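Long-range contact in coiled-coil quantitatively-enriched protein 1 (Schizosaccharomyces pombe, PDB 7CUJ), which links telomeres to the meiotic centrosome as a molecular adaptor of the bouquet, and is required for telomere length regulation and chromosome segregation: residues F106-L114 against R283-K294. Residues are numbered along the deposited sequence; the frame is centred on the assembly and turned at random.
Sequences FLQELFKNL and RDIAKNVATWLK
The Phe106 ring turns an edge to Val289, whose CG2 sits near the ring plane, 4.3 Å from CE1, while Ala286 and Ile285 approach the same ring obliquely. The other flat groups in the contact are polar: the carboxylate of Glu109 and the guanidinium of Arg283 lie with planes 46° apart. The contact packs helices 102-112 and 275-294 of this alpha/beta domain of the protein against each other, beside its parallel sheet; the segments 106-112 and 283-294 cross at -44°, their axes 8.2 Å apart at closest approach. Ala286 suits this approach because its lone methyl lets the backbones close in, its CB touching Glu109 CB at 3.6 Å. Leu110, with CG anti to its backbone N, sends CD1 against Ala286 O and Ala290 CB; Leu114 CD1 meets that same methyl. Beneath, Phe106 and Ile285 rest on strand 11-16, and Leu114 and Leu293 on Phe122 of strand 121-126, so large apolar residues fill the sheet side.

Away from the sheet the contact turns polar, with Arg283, Lys287 and Lys294 as exposed partners. Glu109, bent at chi2, brings OE2 to 3.3 Å from Arg283 NE, and a long salt bridge to Lys112 shares that oxygen. Cutting Glu109 back to an alanine is likely to leave the Arg283 guanidinium, and the more distant Lys112, without their shared carboxylate, and to uncover Arg283 CG. Asn113 lays its amide across the Lys287 chain, ND2 3.4 Å from CG, and also donates to Glu109 O. The extended Lys294 chain carries NZ to the backbone O of Asn113, a 2.7 Å hydrogen bond with a C=O...N angle of 170°.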
# COMPACT_ATOMS: atom_id res chain seq x y z
N PHE A 106 -32.38 -6.17 15.17
CA PHE A 106 -33.09 -5.05 15.77
C PHE A 106 -34.50 -4.97 15.19
O PHE A 106 -35.47 -4.88 15.93
CB PHE A 106 -32.33 -3.73 15.59
CG PHE A 106 -33.13 -2.52 15.98
CD1 PHE A 106 -33.21 -2.11 17.31
CD2 PHE A 106 -33.83 -1.79 15.03
CE1 PHE A 106 -33.95 -1.00 17.67
CE2 PHE A 106 -34.57 -0.67 15.39
CZ PHE A 106 -34.64 -0.29 16.71
N LEU A 107 -34.59 -4.99 13.85
CA LEU A 107 -35.85 -4.82 13.15
C LEU A 107 -36.81 -5.96 13.48
O LEU A 107 -38.01 -5.74 13.61
CB LEU A 107 -35.59 -4.71 11.65
CG LEU A 107 -34.98 -3.39 11.18
CD1 LEU A 107 -34.53 -3.48 9.73
CD2 LEU A 107 -35.95 -2.23 11.36
N GLN A 108 -36.26 -7.17 13.63
CA GLN A 108 -37.05 -8.35 13.97
C GLN A 108 -37.66 -8.18 15.36
O GLN A 108 -38.86 -8.35 15.54
CB GLN A 108 -36.16 -9.60 13.94
CG GLN A 108 -36.93 -10.90 14.10
CD GLN A 108 -36.08 -11.99 14.71
OE1 GLN A 108 -35.80 -11.99 15.90
NE2 GLN A 108 -35.67 -12.94 13.88
N GLU A 109 -36.81 -7.82 16.34
CA GLU A 109 -37.18 -7.78 17.74
C GLU A 109 -38.08 -6.57 18.01
O GLU A 109 -38.83 -6.57 18.99
CB GLU A 109 -35.95 -7.76 18.64
CG GLU A 109 -35.13 -9.04 18.59
CD GLU A 109 -35.77 -10.29 19.18
OE1 GLU A 109 -36.70 -10.16 20.00
OE2 GLU A 109 -35.32 -11.40 18.81
N LEU A 110 -37.99 -5.55 17.15
CA LEU A 110 -38.82 -4.36 17.30
C LEU A 110 -40.28 -4.73 17.09
O LEU A 110 -41.12 -4.43 17.93
CB LEU A 110 -38.37 -3.27 16.31
CG LEU A 110 -39.12 -1.95 16.40
CD1 LEU A 110 -38.81 -1.22 17.70
CD2 LEU A 110 -38.81 -1.06 15.20
N PHE A 111 -40.57 -5.39 15.95
CA PHE A 111 -41.94 -5.74 15.58
C PHE A 111 -42.46 -6.88 16.46
O PHE A 111 -43.66 -6.97 16.69
CB PHE A 111 -42.03 -6.05 14.09
CG PHE A 111 -41.88 -4.84 13.20
CD1 PHE A 111 -42.91 -3.92 13.08
CD2 PHE A 111 -40.71 -4.62 12.48
CE1 PHE A 111 -42.77 -2.80 12.26
CE2 PHE A 111 -40.57 -3.51 11.67
CZ PHE A 111 -41.60 -2.60 11.56
N LYS A 112 -41.54 -7.72 16.94
CA LYS A 112 -41.84 -8.82 17.84
C LYS A 112 -42.47 -8.28 19.13
O LYS A 112 -43.37 -8.90 19.69
CB LYS A 112 -40.56 -9.59 18.16
CG LYS A 112 -40.72 -11.07 18.49
CD LYS A 112 -39.39 -11.78 18.61
CE LYS A 112 -39.47 -13.26 18.31
NZ LYS A 112 -38.13 -13.84 18.04
N ASN A 113 -41.97 -7.12 19.58
CA ASN A 113 -42.39 -6.52 20.84
C ASN A 113 -43.34 -5.35 20.59
O ASN A 113 -43.77 -4.70 21.54
CB ASN A 113 -41.18 -6.07 21.68
CG ASN A 113 -40.44 -7.22 22.33
OD1 ASN A 113 -41.00 -7.93 23.16
ND2 ASN A 113 -39.19 -7.41 21.95
N LEU A 114 -43.66 -5.09 19.32
CA LEU A 114 -44.58 -4.02 18.97
C LEU A 114 -45.99 -4.59 18.82
O LEU A 114 -46.97 -3.91 19.14
CB LEU A 114 -44.11 -3.31 17.70
CG LEU A 114 -44.48 -1.83 17.57
CD1 LEU A 114 -44.10 -1.05 18.82
CD2 LEU A 114 -43.81 -1.22 16.35
N ARG A 283 -31.72 -6.77 21.74
CA ARG A 283 -33.09 -7.02 22.16
C ARG A 283 -33.53 -5.94 23.15
O ARG A 283 -34.65 -5.44 23.05
CB ARG A 283 -33.23 -8.42 22.75
CG ARG A 283 -33.27 -9.51 21.69
CD ARG A 283 -33.10 -10.92 22.23
NE ARG A 283 -33.07 -11.86 21.12
CZ ARG A 283 -33.11 -13.18 21.24
NH1 ARG A 283 -33.18 -13.75 22.43
NH2 ARG A 283 -33.08 -13.93 20.15
N ASP A 284 -32.64 -5.60 24.09
CA ASP A 284 -32.93 -4.61 25.12
C ASP A 284 -33.14 -3.24 24.48
O ASP A 284 -34.01 -2.48 24.92
CB ASP A 284 -31.86 -4.61 26.22
CG ASP A 284 -32.00 -5.76 27.20
OD1 ASP A 284 -32.57 -6.81 26.82
OD2 ASP A 284 -31.55 -5.60 28.36
N ILE A 285 -32.35 -2.93 23.44
CA ILE A 285 -32.53 -1.69 22.71
C ILE A 285 -33.86 -1.73 21.96
O ILE A 285 -34.58 -0.74 21.94
CB ILE A 285 -31.33 -1.40 21.77
CG1 ILE A 285 -30.07 -1.03 22.56
CG2 ILE A 285 -31.68 -0.32 20.76
CD1 ILE A 285 -28.79 -1.18 21.79
N ALA A 286 -34.19 -2.90 21.40
CA ALA A 286 -35.40 -3.08 20.60
C ALA A 286 -36.65 -2.97 21.46
O ALA A 286 -37.62 -2.33 21.06
CB ALA A 286 -35.34 -4.39 19.86
N LYS A 287 -36.62 -3.60 22.64
CA LYS A 287 -37.73 -3.56 23.59
C LYS A 287 -38.00 -2.12 24.01
O LYS A 287 -39.15 -1.68 24.02
CB LYS A 287 -37.44 -4.45 24.80
CG LYS A 287 -37.59 -5.95 24.56
CD LYS A 287 -37.05 -6.82 25.66
CE LYS A 287 -37.21 -8.30 25.36
NZ LYS A 287 -36.67 -9.15 26.44
N ASN A 288 -36.92 -1.39 24.32
CA ASN A 288 -36.98 -0.02 24.81
C ASN A 288 -37.60 0.91 23.77
O ASN A 288 -38.42 1.76 24.13
CB ASN A 288 -35.60 0.50 25.23
CG ASN A 288 -35.24 0.18 26.66
OD1 ASN A 288 -35.04 1.09 27.46
ND2 ASN A 288 -35.17 -1.09 27.00
N VAL A 289 -37.20 0.75 22.51
CA VAL A 289 -37.64 1.62 21.43
C VAL A 289 -39.12 1.34 21.14
O VAL A 289 -39.90 2.27 20.94
CB VAL A 289 -36.76 1.49 20.17
CG1 VAL A 289 -37.34 2.23 18.97
CG2 VAL A 289 -35.34 1.95 20.42
N ALA A 290 -39.49 0.06 21.15
CA ALA A 290 -40.86 -0.35 20.91
C ALA A 290 -41.76 0.26 21.98
O ALA A 290 -42.71 0.97 21.67
CB ALA A 290 -40.96 -1.86 20.89
N THR A 291 -41.42 -0.02 23.25
CA THR A 291 -42.09 0.54 24.41
C THR A 291 -42.25 2.05 24.23
O THR A 291 -43.31 2.60 24.50
CB THR A 291 -41.33 0.20 25.70
OG1 THR A 291 -41.17 -1.22 25.75
CG2 THR A 291 -42.02 0.69 26.95
N TRP A 292 -41.18 2.69 23.76
CA TRP A 292 -41.14 4.13 23.59
C TRP A 292 -42.15 4.59 22.53
O TRP A 292 -42.83 5.60 22.73
CB TRP A 292 -39.72 4.60 23.24
CG TRP A 292 -39.64 6.08 23.04
CD1 TRP A 292 -39.64 7.04 24.01
CD2 TRP A 292 -39.55 6.77 21.78
NE1 TRP A 292 -39.56 8.28 23.44
CE2 TRP A 292 -39.50 8.15 22.08
CE3 TRP A 292 -39.51 6.37 20.44
CZ2 TRP A 292 -39.41 9.12 21.08
CZ3 TRP A 292 -39.42 7.33 19.46
CH2 TRP A 292 -39.37 8.69 19.77
N LEU A 293 -42.25 3.84 21.43
CA LEU A 293 -43.13 4.18 20.32
C LEU A 293 -44.60 4.00 20.73
O LEU A 293 -45.46 4.75 20.27
CB LEU A 293 -42.80 3.30 19.11
CG LEU A 293 -41.55 3.69 18.32
CD1 LEU A 293 -41.11 2.55 17.41
CD2 LEU A 293 -41.80 4.95 17.50
N LYS A 294 -44.86 3.01 21.59
CA LYS A 294 -46.19 2.70 22.08
C LYS A 294 -46.73 3.87 22.91
O LYS A 294 -47.93 4.09 22.93
CB LYS A 294 -46.17 1.44 22.95
CG LYS A 294 -45.95 0.12 22.21
CD LYS A 294 -45.77 -1.03 23.18
CE LYS A 294 -45.45 -2.34 22.49
NZ LYS A 294 -45.12 -3.40 23.47